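Local structure of aryl acylamidase (bacterium CSBL00001, 4YJ6) at residues G99-K104 against N144-P149; A47-A52 against Q130-V135; P281-I286 against S417-E422; L400-V405 against I428-T433; S26-V31 against A62-I67. The protein belongs to the amidase signature family and probably hydrolyses the amide bond of aryl acylamides. All coordinates share one frame; numbering follows the deposited sequence.

Interaction 1 of 5, residues G99-K104 against N144-P149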
# COMPACT_ATOMS: atom_id res chain seq x y z
N GLY A 99 7.18 9.05 -11.41
CA GLY A 99 7.18 9.24 -12.84
C GLY A 99 7.28 10.69 -13.28
O GLY A 99 6.72 11.08 -14.30
N ILE A 100 8.00 11.50 -12.52
CA ILE A 100 8.29 12.87 -12.96
C ILE A 100 9.54 12.83 -13.83
O ILE A 100 10.63 12.57 -13.33
CB ILE A 100 8.52 13.80 -11.78
CG1 ILE A 100 7.24 13.87 -10.92
CG2 ILE A 100 8.95 15.21 -12.26
CD1 ILE A 100 7.38 14.80 -9.73
N ARG A 101 9.35 13.05 -15.14
CA ARG A 101 10.45 12.89 -16.11
C ARG A 101 11.65 13.77 -15.74
O ARG A 101 12.80 13.35 -15.92
CB ARG A 101 9.95 13.22 -17.52
CG ARG A 101 11.08 13.38 -18.53
CD ARG A 101 10.50 13.71 -19.90
NE ARG A 101 10.03 12.51 -20.58
CZ ARG A 101 10.83 11.72 -21.29
NH1 ARG A 101 12.13 12.01 -21.41
NH2 ARG A 101 10.34 10.64 -21.89
N ALA A 102 11.41 14.97 -15.22
CA ALA A 102 12.49 15.88 -14.89
C ALA A 102 13.42 15.32 -13.82
O ALA A 102 14.55 15.81 -13.66
CB ALA A 102 11.94 17.24 -14.42
N LEU A 103 12.95 14.33 -13.08
CA LEU A 103 13.77 13.75 -12.00
C LEU A 103 14.47 12.45 -12.40
O LEU A 103 15.03 11.77 -11.54
CB LEU A 103 12.88 13.44 -10.78
CG LEU A 103 12.29 14.68 -10.11
CD1 LEU A 103 11.36 14.27 -8.93
CD2 LEU A 103 13.42 15.55 -9.62
N LYS A 104 14.44 12.10 -13.68
CA LYS A 104 14.91 10.79 -14.10
C LYS A 104 16.40 10.55 -13.81
O LYS A 104 16.82 9.40 -13.70
CB LYS A 104 14.62 10.57 -15.58
CG LYS A 104 15.52 11.38 -16.50
CD LYS A 104 15.13 11.17 -17.95
CE LYS A 104 16.17 11.80 -18.88
NZ LYS A 104 15.85 11.50 -20.30
N ASN A 144 1.29 7.57 -15.14
CA ASN A 144 1.94 8.85 -15.22
C ASN A 144 2.44 8.96 -16.66
O ASN A 144 2.37 8.00 -17.40
CB ASN A 144 3.09 8.92 -14.22
CG ASN A 144 4.02 7.72 -14.33
OD1 ASN A 144 4.58 7.47 -15.38
ND2 ASN A 144 4.20 6.99 -13.23
N THR A 145 2.91 10.13 -17.04
CA THR A 145 3.30 10.34 -18.43
C THR A 145 4.73 9.95 -18.76
O THR A 145 5.17 10.17 -19.88
CB THR A 145 3.10 11.79 -18.86
OG1 THR A 145 3.92 12.64 -18.07
CG2 THR A 145 1.65 12.19 -18.70
N PHE A 146 5.47 9.39 -17.80
CA PHE A 146 6.87 9.01 -18.07
C PHE A 146 6.98 7.50 -18.19
O PHE A 146 7.53 6.98 -19.18
CB PHE A 146 7.78 9.57 -16.97
CG PHE A 146 9.25 9.25 -17.17
CD1 PHE A 146 9.88 9.49 -18.39
CD2 PHE A 146 10.00 8.72 -16.14
CE1 PHE A 146 11.23 9.20 -18.57
CE2 PHE A 146 11.36 8.42 -16.31
CZ PHE A 146 11.96 8.66 -17.54
N PHE A 147 6.47 6.76 -17.20
CA PHE A 147 6.48 5.30 -17.28
C PHE A 147 5.18 4.72 -17.83
O PHE A 147 5.16 3.63 -18.41
CB PHE A 147 6.71 4.68 -15.89
CG PHE A 147 8.02 5.06 -15.27
CD1 PHE A 147 8.06 5.82 -14.11
CD2 PHE A 147 9.23 4.69 -15.87
CE1 PHE A 147 9.25 6.18 -13.53
CE2 PHE A 147 10.44 5.04 -15.29
CZ PHE A 147 10.46 5.78 -14.12
N GLY A 148 4.07 5.42 -17.62
CA GLY A 148 2.78 4.93 -18.09
C GLY A 148 1.99 4.15 -17.03
O GLY A 148 2.33 4.15 -15.84
N PRO A 149 0.89 3.52 -17.45
CA PRO A 149 0.02 2.87 -16.46
C PRO A 149 0.48 1.49 -16.01
O PRO A 149 0.97 0.69 -16.81
CB PRO A 149 -1.31 2.73 -17.22
CG PRO A 149 -0.89 2.59 -18.68
CD PRO A 149 0.37 3.40 -18.83
O HOH W 1 6.80 12.72 -19.43
O HOH W 2 7.88 8.29 -21.74

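Interaction 2 of 5, residues A47-A52 against Q130-V135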
# COMPACT_ATOMS: atom_id res chain seq x y z
N ALA A 47 4.89 -2.77 -14.25
CA ALA A 47 4.97 -2.53 -12.81
C ALA A 47 6.36 -2.06 -12.38
O ALA A 47 6.50 -1.31 -11.43
CB ALA A 47 4.58 -3.82 -12.04
N VAL A 48 7.40 -2.50 -13.08
CA VAL A 48 8.78 -2.19 -12.68
C VAL A 48 9.28 -0.93 -13.37
O VAL A 48 9.13 -0.79 -14.58
CB VAL A 48 9.70 -3.41 -12.98
CG1 VAL A 48 11.18 -3.08 -12.67
CG2 VAL A 48 9.23 -4.63 -12.21
N VAL A 49 9.84 0.00 -12.61
CA VAL A 49 10.35 1.23 -13.18
C VAL A 49 11.87 1.37 -13.03
O VAL A 49 12.47 2.23 -13.68
CB VAL A 49 9.65 2.48 -12.59
CG1 VAL A 49 8.16 2.41 -12.90
CG2 VAL A 49 9.89 2.59 -11.06
N TYR A 50 12.49 0.55 -12.20
CA TYR A 50 13.97 0.52 -12.09
C TYR A 50 14.38 -0.91 -11.79
O TYR A 50 13.74 -1.57 -10.95
CB TYR A 50 14.46 1.45 -10.96
CG TYR A 50 15.95 1.34 -10.72
CD1 TYR A 50 16.85 1.76 -11.70
CD2 TYR A 50 16.47 0.85 -9.50
CE1 TYR A 50 18.21 1.66 -11.50
CE2 TYR A 50 17.85 0.77 -9.29
CZ TYR A 50 18.70 1.19 -10.30
OH TYR A 50 20.07 1.12 -10.13
N LYS A 51 15.43 -1.39 -12.45
CA LYS A 51 15.92 -2.73 -12.23
C LYS A 51 17.31 -2.62 -11.62
O LYS A 51 18.17 -1.91 -12.17
CB LYS A 51 15.97 -3.50 -13.55
CG LYS A 51 14.58 -3.71 -14.13
CD LYS A 51 14.59 -4.19 -15.60
CE LYS A 51 13.15 -4.44 -16.08
NZ LYS A 51 13.08 -4.93 -17.50
N ALA A 52 17.50 -3.29 -10.49
CA ALA A 52 18.79 -3.28 -9.77
C ALA A 52 19.35 -4.70 -9.76
O ALA A 52 19.76 -5.24 -8.72
CB ALA A 52 18.61 -2.77 -8.33
N GLN A 130 12.57 -1.10 -8.24
CA GLN A 130 11.48 -0.23 -7.76
C GLN A 130 10.24 -0.40 -8.60
O GLN A 130 10.34 -0.72 -9.79
CB GLN A 130 11.87 1.24 -7.86
CG GLN A 130 13.13 1.60 -7.06
CD GLN A 130 13.53 3.04 -7.28
OE1 GLN A 130 13.36 3.57 -8.39
NE2 GLN A 130 14.11 3.67 -6.26
N THR A 131 9.08 -0.12 -8.00
CA THR A 131 7.80 -0.25 -8.66
C THR A 131 7.13 1.10 -8.92
O THR A 131 7.38 2.09 -8.23
CB THR A 131 6.84 -1.11 -7.79
OG1 THR A 131 6.79 -0.56 -6.47
CG2 THR A 131 7.35 -2.56 -7.70
N ASN A 132 6.23 1.12 -9.91
CA ASN A 132 5.60 2.35 -10.41
C ASN A 132 4.58 2.95 -9.43
O ASN A 132 3.88 2.21 -8.74
CB ASN A 132 4.86 2.01 -11.71
CG ASN A 132 4.62 3.22 -12.60
OD1 ASN A 132 5.27 4.24 -12.48
ND2 ASN A 132 3.65 3.09 -13.51
N SER A 133 4.51 4.29 -9.43
CA SER A 133 3.53 5.07 -8.66
C SER A 133 3.08 6.22 -9.57
O SER A 133 3.83 6.64 -10.45
CB SER A 133 4.22 5.64 -7.37
OG SER A 133 3.44 6.67 -6.71
N PRO A 134 1.85 6.74 -9.36
CA PRO A 134 1.44 8.00 -9.97
C PRO A 134 2.24 9.17 -9.38
O PRO A 134 2.83 9.07 -8.29
CB PRO A 134 -0.03 8.14 -9.53
CG PRO A 134 -0.04 7.49 -8.16
CD PRO A 134 0.86 6.26 -8.37
N VAL A 135 2.25 10.28 -10.10
CA VAL A 135 3.06 11.43 -9.72
C VAL A 135 2.69 11.90 -8.32
O VAL A 135 1.53 12.12 -8.02
CB VAL A 135 2.88 12.60 -10.73
CG1 VAL A 135 3.48 13.89 -10.18
CG2 VAL A 135 3.48 12.20 -12.12

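Interaction 3 of 5, residues P281-I286 against S417-E422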
# COMPACT_ATOMS: atom_id res chain seq x y z
N PRO A 281 -20.88 7.12 -1.53
CA PRO A 281 -21.64 6.32 -2.50
C PRO A 281 -20.84 5.08 -2.87
O PRO A 281 -19.69 5.24 -3.27
CB PRO A 281 -21.80 7.27 -3.68
CG PRO A 281 -20.52 8.13 -3.63
CD PRO A 281 -20.26 8.31 -2.13
N VAL A 282 -21.39 3.89 -2.69
CA VAL A 282 -20.62 2.67 -2.92
C VAL A 282 -21.36 1.79 -3.90
O VAL A 282 -22.57 1.57 -3.73
CB VAL A 282 -20.42 1.89 -1.60
CG1 VAL A 282 -19.69 0.56 -1.84
CG2 VAL A 282 -19.65 2.79 -0.62
N GLN A 283 -20.67 1.27 -4.90
CA GLN A 283 -21.33 0.40 -5.89
C GLN A 283 -22.07 -0.75 -5.19
O GLN A 283 -21.53 -1.45 -4.31
CB GLN A 283 -20.31 -0.10 -6.94
CG GLN A 283 -19.79 1.02 -7.79
CD GLN A 283 -18.74 0.58 -8.80
OE1 GLN A 283 -18.13 -0.50 -8.67
NE2 GLN A 283 -18.53 1.42 -9.81
N GLN A 284 -23.32 -0.96 -5.56
CA GLN A 284 -24.13 -1.92 -4.84
C GLN A 284 -23.50 -3.32 -4.79
O GLN A 284 -23.60 -4.01 -3.79
CB GLN A 284 -25.53 -2.00 -5.49
CG GLN A 284 -26.46 -2.85 -4.70
CD GLN A 284 -26.72 -2.29 -3.32
OE1 GLN A 284 -27.12 -1.12 -3.17
NE2 GLN A 284 -26.51 -3.10 -2.30
N GLU A 285 -22.87 -3.75 -5.89
CA GLU A 285 -22.28 -5.09 -5.92
C GLU A 285 -21.17 -5.25 -4.85
O GLU A 285 -20.97 -6.34 -4.30
CB GLU A 285 -21.68 -5.40 -7.30
CG GLU A 285 -22.71 -5.41 -8.42
CD GLU A 285 -23.04 -4.02 -8.99
OE1 GLU A 285 -22.43 -2.97 -8.61
OE2 GLU A 285 -23.95 -3.98 -9.85
N ILE A 286 -20.47 -4.17 -4.60
CA ILE A 286 -19.42 -4.16 -3.57
C ILE A 286 -20.08 -4.23 -2.19
O ILE A 286 -19.71 -5.05 -1.35
CB ILE A 286 -18.56 -2.92 -3.69
CG1 ILE A 286 -17.64 -3.05 -4.92
CG2 ILE A 286 -17.69 -2.73 -2.38
CD1 ILE A 286 -16.82 -1.78 -5.20
N SER A 417 -15.71 9.85 -11.65
CA SER A 417 -16.08 11.16 -11.08
C SER A 417 -17.49 11.12 -10.50
O SER A 417 -17.95 12.09 -9.92
CB SER A 417 -16.01 12.25 -12.15
OG SER A 417 -14.67 12.54 -12.49
N GLN A 418 -18.17 10.01 -10.70
CA GLN A 418 -19.46 9.76 -10.06
C GLN A 418 -19.60 8.31 -9.72
O GLN A 418 -19.14 7.45 -10.47
CB GLN A 418 -20.61 10.15 -11.01
CG GLN A 418 -20.68 11.65 -11.23
CD GLN A 418 -20.56 12.05 -12.70
OE1 GLN A 418 -19.49 12.54 -13.15
NE2 GLN A 418 -21.67 11.90 -13.45
N ILE A 419 -20.27 8.02 -8.60
CA ILE A 419 -20.73 6.67 -8.27
C ILE A 419 -22.20 6.77 -7.86
O ILE A 419 -22.57 7.62 -7.04
CB ILE A 419 -19.92 6.08 -7.11
CG1 ILE A 419 -18.45 5.92 -7.57
CG2 ILE A 419 -20.46 4.74 -6.67
CD1 ILE A 419 -17.49 5.47 -6.39
N ASN A 420 -23.02 5.91 -8.44
CA ASN A 420 -24.47 5.93 -8.17
C ASN A 420 -25.05 7.34 -8.40
O ASN A 420 -25.93 7.79 -7.67
CB ASN A 420 -24.77 5.47 -6.73
CG ASN A 420 -24.32 4.03 -6.48
OD1 ASN A 420 -24.17 3.25 -7.42
ND2 ASN A 420 -24.09 3.68 -5.22
N GLY A 421 -24.53 8.04 -9.40
CA GLY A 421 -25.01 9.38 -9.73
C GLY A 421 -24.54 10.49 -8.82
O GLY A 421 -24.93 11.66 -9.00
N GLU A 422 -23.71 10.16 -7.82
CA GLU A 422 -23.23 11.14 -6.87
C GLU A 422 -21.80 11.52 -7.24
O GLU A 422 -21.00 10.63 -7.49
CB GLU A 422 -23.23 10.54 -5.46
CG GLU A 422 -22.68 11.49 -4.44
CD GLU A 422 -22.76 10.99 -2.99
OE1 GLU A 422 -23.73 10.27 -2.62
OE2 GLU A 422 -21.86 11.40 -2.21
O HOH W 3 -24.51 0.79 -7.60

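Interaction 4 of 5, residues L400-V405 against I428-T433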
# COMPACT_ATOMS: atom_id res chain seq x y z
N LEU A 400 -12.87 -0.08 -0.85
CA LEU A 400 -13.06 0.94 -1.86
C LEU A 400 -14.52 1.03 -2.29
O LEU A 400 -15.27 0.06 -2.17
CB LEU A 400 -12.27 0.61 -3.12
CG LEU A 400 -10.78 0.40 -2.87
CD1 LEU A 400 -10.11 -0.07 -4.15
CD2 LEU A 400 -10.21 1.74 -2.40
N ALA A 401 -14.89 2.19 -2.83
CA ALA A 401 -16.29 2.43 -3.24
C ALA A 401 -16.60 1.94 -4.66
O ALA A 401 -17.77 1.97 -5.06
CB ALA A 401 -16.58 3.90 -3.15
N CYS A 402 -15.58 1.55 -5.42
CA CYS A 402 -15.79 1.13 -6.81
C CYS A 402 -14.78 0.09 -7.27
O CYS A 402 -13.74 -0.12 -6.64
CB CYS A 402 -15.73 2.34 -7.76
SG CYS A 402 -14.12 3.23 -7.74
N MSE A 403 -15.12 -0.56 -8.38
CA MSE A 403 -14.26 -1.55 -9.02
C MSE A 403 -13.16 -0.91 -9.85
O MSE A 403 -13.19 0.30 -10.11
CB MSE A 403 -15.13 -2.43 -9.94
CG MSE A 403 -16.28 -3.12 -9.22
SE MSE A 403 -15.68 -4.31 -7.80
CE MSE A 403 -14.62 -5.59 -8.82
N PRO A 404 -12.18 -1.71 -10.28
CA PRO A 404 -11.11 -1.17 -11.11
C PRO A 404 -11.63 -0.43 -12.34
O PRO A 404 -12.68 -0.80 -12.91
CB PRO A 404 -10.33 -2.43 -11.53
CG PRO A 404 -10.48 -3.36 -10.39
CD PRO A 404 -11.94 -3.13 -9.92
N VAL A 405 -10.90 0.61 -12.72
CA VAL A 405 -11.18 1.40 -13.90
C VAL A 405 -10.28 0.99 -15.06
O VAL A 405 -9.18 0.44 -14.88
CB VAL A 405 -11.03 2.91 -13.64
CG1 VAL A 405 -11.96 3.34 -12.50
CG2 VAL A 405 -9.55 3.28 -13.32
N ILE A 428 -9.15 10.58 -5.31
CA ILE A 428 -9.06 9.91 -4.02
C ILE A 428 -10.43 9.71 -3.36
O ILE A 428 -10.53 9.05 -2.34
CB ILE A 428 -8.15 10.73 -3.06
CG1 ILE A 428 -7.59 9.87 -1.93
CG2 ILE A 428 -8.92 11.89 -2.46
CD1 ILE A 428 -6.57 8.80 -2.40
N GLY A 429 -11.48 10.30 -3.91
CA GLY A 429 -12.76 10.32 -3.19
C GLY A 429 -13.38 8.96 -2.90
O GLY A 429 -14.11 8.81 -1.89
N TRP A 430 -13.16 8.01 -3.82
CA TRP A 430 -13.70 6.66 -3.68
C TRP A 430 -12.75 5.75 -2.85
O TRP A 430 -13.04 4.58 -2.60
CB TRP A 430 -13.90 6.06 -5.10
CG TRP A 430 -12.67 6.32 -5.97
CD1 TRP A 430 -12.40 7.44 -6.69
CD2 TRP A 430 -11.54 5.45 -6.14
NE1 TRP A 430 -11.17 7.33 -7.30
CE2 TRP A 430 -10.64 6.10 -7.00
CE3 TRP A 430 -11.22 4.17 -5.68
CZ2 TRP A 430 -9.39 5.53 -7.37
CZ3 TRP A 430 -10.01 3.59 -6.05
CH2 TRP A 430 -9.13 4.27 -6.90
N CYS A 431 -11.60 6.30 -2.44
CA CYS A 431 -10.65 5.52 -1.64
C CYS A 431 -10.98 5.71 -0.16
O CYS A 431 -10.31 6.50 0.53
CB CYS A 431 -9.20 5.98 -1.91
SG CYS A 431 -8.78 5.96 -3.69
N MSE A 432 -11.98 4.97 0.32
CA MSE A 432 -12.54 5.17 1.67
C MSE A 432 -11.52 4.88 2.76
O MSE A 432 -11.69 5.31 3.89
CB MSE A 432 -13.78 4.30 1.81
CG MSE A 432 -14.73 4.65 0.71
SE MSE A 432 -16.42 3.79 1.15
CE MSE A 432 -16.03 1.95 0.70
N THR A 433 -10.47 4.16 2.37
CA THR A 433 -9.26 3.97 3.18
C THR A 433 -8.69 5.24 3.81
O THR A 433 -8.01 5.16 4.85
CB THR A 433 -8.14 3.43 2.25
OG1 THR A 433 -8.15 4.15 1.01
CG2 THR A 433 -8.44 1.98 1.91

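Interaction 5 of 5, residues S26-V31 against A62-I67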
# COMPACT_ATOMS: atom_id res chain seq x y z
N SER A 26 19.85 -21.75 -4.07
CA SER A 26 20.78 -20.67 -3.76
C SER A 26 20.10 -19.31 -3.91
O SER A 26 19.29 -19.14 -4.79
CB SER A 26 21.94 -20.67 -4.76
OG SER A 26 22.85 -19.60 -4.44
N PRO A 27 20.49 -18.33 -3.07
CA PRO A 27 20.06 -16.93 -3.31
C PRO A 27 20.35 -16.51 -4.75
O PRO A 27 19.55 -15.78 -5.34
CB PRO A 27 20.92 -16.14 -2.34
CG PRO A 27 21.28 -17.10 -1.25
CD PRO A 27 21.37 -18.45 -1.90
N ARG A 28 21.47 -16.95 -5.33
CA ARG A 28 21.75 -16.62 -6.72
C ARG A 28 20.63 -17.08 -7.64
O ARG A 28 20.25 -16.37 -8.57
CB ARG A 28 23.04 -17.28 -7.21
CG ARG A 28 24.33 -16.87 -6.47
CD ARG A 28 25.49 -17.60 -7.15
NE ARG A 28 26.82 -17.36 -6.58
CZ ARG A 28 27.65 -16.41 -6.99
NH1 ARG A 28 27.28 -15.56 -7.98
NH2 ARG A 28 28.87 -16.33 -6.43
N GLU A 29 20.10 -18.28 -7.39
CA GLU A 29 19.10 -18.82 -8.27
C GLU A 29 17.76 -18.11 -8.02
O GLU A 29 17.00 -17.87 -8.94
CB GLU A 29 18.94 -20.33 -8.08
CG GLU A 29 17.96 -20.91 -9.05
CD GLU A 29 17.80 -22.42 -8.93
OE1 GLU A 29 16.82 -22.96 -9.52
OE2 GLU A 29 18.64 -23.06 -8.25
N VAL A 30 17.50 -17.73 -6.78
CA VAL A 30 16.29 -16.94 -6.51
C VAL A 30 16.34 -15.66 -7.35
O VAL A 30 15.36 -15.28 -7.97
CB VAL A 30 16.16 -16.56 -5.04
CG1 VAL A 30 14.96 -15.61 -4.89
CG2 VAL A 30 15.97 -17.83 -4.17
N VAL A 31 17.48 -14.98 -7.36
CA VAL A 31 17.57 -13.71 -8.10
C VAL A 31 17.39 -13.95 -9.61
O VAL A 31 16.61 -13.26 -10.26
CB VAL A 31 18.89 -13.02 -7.83
CG1 VAL A 31 19.14 -11.86 -8.79
CG2 VAL A 31 18.93 -12.57 -6.34
N ALA A 62 27.02 -12.75 -1.74
CA ALA A 62 27.49 -12.59 -0.37
C ALA A 62 26.60 -13.41 0.59
O ALA A 62 27.09 -14.02 1.54
CB ALA A 62 27.50 -11.10 0.02
N LEU A 63 25.30 -13.44 0.31
CA LEU A 63 24.37 -14.20 1.17
C LEU A 63 24.67 -15.68 1.02
O LEU A 63 24.71 -16.46 2.00
CB LEU A 63 22.94 -13.90 0.73
CG LEU A 63 21.79 -13.95 1.76
CD1 LEU A 63 20.46 -14.33 1.10
CD2 LEU A 63 22.02 -14.66 3.09
N GLU A 64 24.92 -16.08 -0.22
CA GLU A 64 25.23 -17.48 -0.49
C GLU A 64 26.49 -17.87 0.27
O GLU A 64 26.54 -18.96 0.88
CB GLU A 64 25.41 -17.71 -1.98
CG GLU A 64 25.87 -19.14 -2.32
CD GLU A 64 26.23 -19.29 -3.78
OE1 GLU A 64 25.42 -19.86 -4.55
OE2 GLU A 64 27.34 -18.85 -4.17
N ARG A 65 27.50 -17.00 0.26
CA ARG A 65 28.74 -17.33 0.98
C ARG A 65 28.48 -17.49 2.48
O ARG A 65 28.95 -18.43 3.10
CB ARG A 65 29.82 -16.29 0.73
CG ARG A 65 31.19 -16.73 1.30
CD ARG A 65 32.18 -15.53 1.49
NE ARG A 65 31.63 -14.55 2.42
CZ ARG A 65 31.59 -14.70 3.74
NH1 ARG A 65 32.10 -15.78 4.31
NH2 ARG A 65 31.03 -13.78 4.51
N ARG A 66 27.70 -16.58 3.08
CA ARG A 66 27.39 -16.69 4.49
C ARG A 66 26.62 -17.98 4.81
O ARG A 66 26.90 -18.63 5.81
CB ARG A 66 26.60 -15.48 4.97
CG ARG A 66 27.47 -14.22 5.08
CD ARG A 66 26.69 -13.09 5.72
NE ARG A 66 25.87 -12.37 4.75
CZ ARG A 66 24.59 -12.06 4.89
NH1 ARG A 66 23.88 -12.42 5.97
NH2 ARG A 66 24.00 -11.36 3.92
N ILE A 67 25.65 -18.33 3.96
CA ILE A 67 24.90 -19.57 4.17
C ILE A 67 25.83 -20.79 4.11
O ILE A 67 25.73 -21.71 4.94
CB ILE A 67 23.81 -19.72 3.08
CG1 ILE A 67 22.70 -18.70 3.36
CG2 ILE A 67 23.27 -21.17 3.02
CD1 ILE A 67 21.64 -18.66 2.25

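Interaction 1 of 5, residues G99-K104 against N144-P149
N144, packed against G99, offers its OD1 to three successive backbone N-H groups of its own loop, forming an Asx turn. F147 N gives the shortest bond at 2.7 Å, almost straight down the C=O direction of the amide; F146 N comes in slightly tilted from the amide plane, and G148 N stands above it. On the other side of the group, ND2 donates to S133 O and N132 OD1. CA of G99 lies 3.8 Å from N144 ND2 and also 3.8 Å from CD1 of F147; a side chain at G99 would collide with N144 CG. The turn presents F146 to residues 99-104. G99 O is 3.2 Å from F146 CB, and R101 CA makes a CH-pi contact over the ring face, 4.1 Å from its centroid. The guanidinium of R101 stands at 78° to the ring, with F146 CE1 3.7 Å above its centre. An alanine in place of N144 would probably leave the three N-H groups without their shared acceptor, freeing the loop to shift F146 off R101. F146 thus turns its rim to the flat side of the guanidinium, so the charge does not sit over the ring face, which goes to R101 CA.

Interaction 2 of 5, residues A47-A52 against Q130-V135
Y50 and V49 both face Q130 in a classic beta bulge, where strand 48-51 runs antiparallel to strand 126-131 at the border of a three-stranded sheet. The side chains of Y50 and Q130 share one face of the sheet and cross at a slant, with the phenol ring and the amide turned 66° apart. OE1 of Q130 rests 3.5 Å from Y50 CB, while its NE2 is held by P94 O; W93 meets the tyrosine ring edge to face. V49 lies crosswise to N132: its CG1, anti to the carbonyl carbon (chi1 -61°), comes 3.4 Å from N132 OD1 and leans on N132 CB. The asparagine amide is in turn fixed through ND2, which donates to G148 O and T150 OG1. V48 and T131 form a non-hydrogen-bonded pair whose side chains diverge, and T131 OG1 bonds M83 O of the adjoining strand. In the bulge Q130 O takes a sound bond from V49 N (3.0 Å) and a weak one from Y50 N (3.5 Å), and Q130 N returns one to Y50 O. Beyond it, A47 O accepts from N132 N at 2.9 Å and also receives a CA-H...O contact from T131 CA at 3.2 Å.

Interaction 3 of 5, residues P281-I286 against S417-E422
The pyrrolidine ring of P281 lies crosswise against the end of E422, so that carbon meets the carboxylate without a polar bond. P281 CG is 3.7 Å from E422 CD, and P281 CD is 3.5 Å from E422 OE2. That oxygen accepts from Q315 NE2, which would help to hold the carboxylate beside the ring. On the same proline, CB comes 3.5 Å from I419 O. I419 packs beside the proline on its carbonyl side: its CG2, anti to the backbone N (chi1 of CG1 being -64°), packs 3.5 Å from P281 O and 3.9 Å from Q283 CG. P281 O is buried in this contact and finds no hydrogen-bond partner in the model, its surroundings here being largely aliphatic. Q283, by contrast, turns its OE1 to M403 N.

The single direct hydrogen bond across the contact runs from N420 ND2 to V282 O, at 3.0 Å. The acceptor lies close to the plane of the asparagine amide, but the donor stands well above the plane of the peptide carbonyl, 72° out of it. V282 O has a second donor in Q287 NE2. A water accepts from Q284 N at 2.9 Å and also reaches N420 OD1, although that second distance is too short to be trusted in detail.

Residues 419-422 form a type I' turn closed by paired bonds between the backbones of I419 and E422, with N420 and G421 at positive phi. This is the two-residue beta hairpin, its tip set against the N-terminal end of helix 284-299, where Q283 occupies the N-cap position.

Interaction 4 of 5, residues L400-V405 against I428-T433
A401 N donates to W430 O across a 3.0 Å bond lying in the plane of the carbonyl, the one direct hydrogen bond between residues 400-405 and 428-433. Around it the indole of W430 is enclosed by sulfur and aliphatic groups. C402 SG lies 3.3 Å above the indole plane, offset toward the rim in an oblique approach, with CE3 as the nearest ring atom at 3.7 Å. This is a cysteine sulfur-aromatic contact, and C431 SG takes a similar offset place on the opposite side of the plane. L400 runs side by side with the tryptophan, and both of its methyls, CD1 and CD2, lie 4.1 Å from W430 CZ3. A401 CB touches W430 CB at 4.0 Å. On the L400 side of the contact, the selenomethionine M432 bends at chi3 (-76°), bringing CE within 3.5 Å of the carbonyl carbon of L400.

The second shell fixes the indole. Its NE1 donates to P426 O, just before the segment, and the ring meets that of W194 with the two planes nearly parallel. W194 also touches L400, and its NE1 donates to C402 O. I419, from the hairpin strand, packs on A401, C402 and W430 together.

The backbone of residues 428-433 is shaped by a type I turn from I428 to C431, overlapped by an inverse gamma turn centred on C431 (W430 to M432), two overlapping turns leading into helix 434-439.

Interaction 5 of 5, residues S26-V31 against A62-I67
E64 carries the polar half of this contact, dividing its carboxylate between S26 and R28 at the start of helix 27-45. S26 OG donates to E64 OE1 at 2.6 Å, meeting that oxygen on its anti side and somewhat out of the carboxylate plane. The same hydroxyl, anti to the backbone N of S26 (chi1 -180°), accepts from R28 N at 3.1 Å as the N-cap of the helix. The serine therefore relays between the helix end and the acid, and the negative charge close to a helix N terminus is likely to be favourable. OE2 forms the salt bridge: R28 NE lies 2.9 Å away with a nearly straight N-H...O angle of 166°. The oxygen sits almost in the guanidinium plane, whereas the nitrogen approaches from above the plane of the carboxylate, the two groups being turned 55° apart. An alanine in place of E64 would probably leave S26 OG without its acceptor and R28 without its counter-charge, setting the guanidinium free to swing.

The apolar half rests on P27. Its ring crosses L63 at about a right angle, CG touching L63 CD1 at 3.7 Å, and meets I67 tip to tip, with CG 3.8 Å from I67 CD1. On the flank nearer the acid, P27 CD lies 4.1 Å from E64 CB.

The axes of the segments 27-31 and 62-67 approach to 9.7 Å and run roughly antiparallel, within helices 27-45 and 53-69. Further along, V31 packs on A56 and A60, while V20 of helix 13-21 touches both V30 and I67. Strand 48-51 links the two helices in the chain.

Overall arrangement
From the N terminus, interaction 5 closes first, bringing helix 53-69 back on helix 27-45. Interaction 2 opens within that loop, on strand 48-51, and crosses it by closing beyond it at residues 130-135. Interaction 1 crosses interaction 2, joining the loop after strand 80-84 to the one after strand 126-131; these two contacts touch through N132, S133, N144 and F147. Later in the chain, interaction 3 ties the start of helix 284-299 to the 418-423 hairpin, and interaction 4 crosses it and touches it through Q283. Between these two pairs the nearest atoms are about 9 Å apart; interaction 5 touches none of them, its centre lying about 49 Å from that of interaction 3.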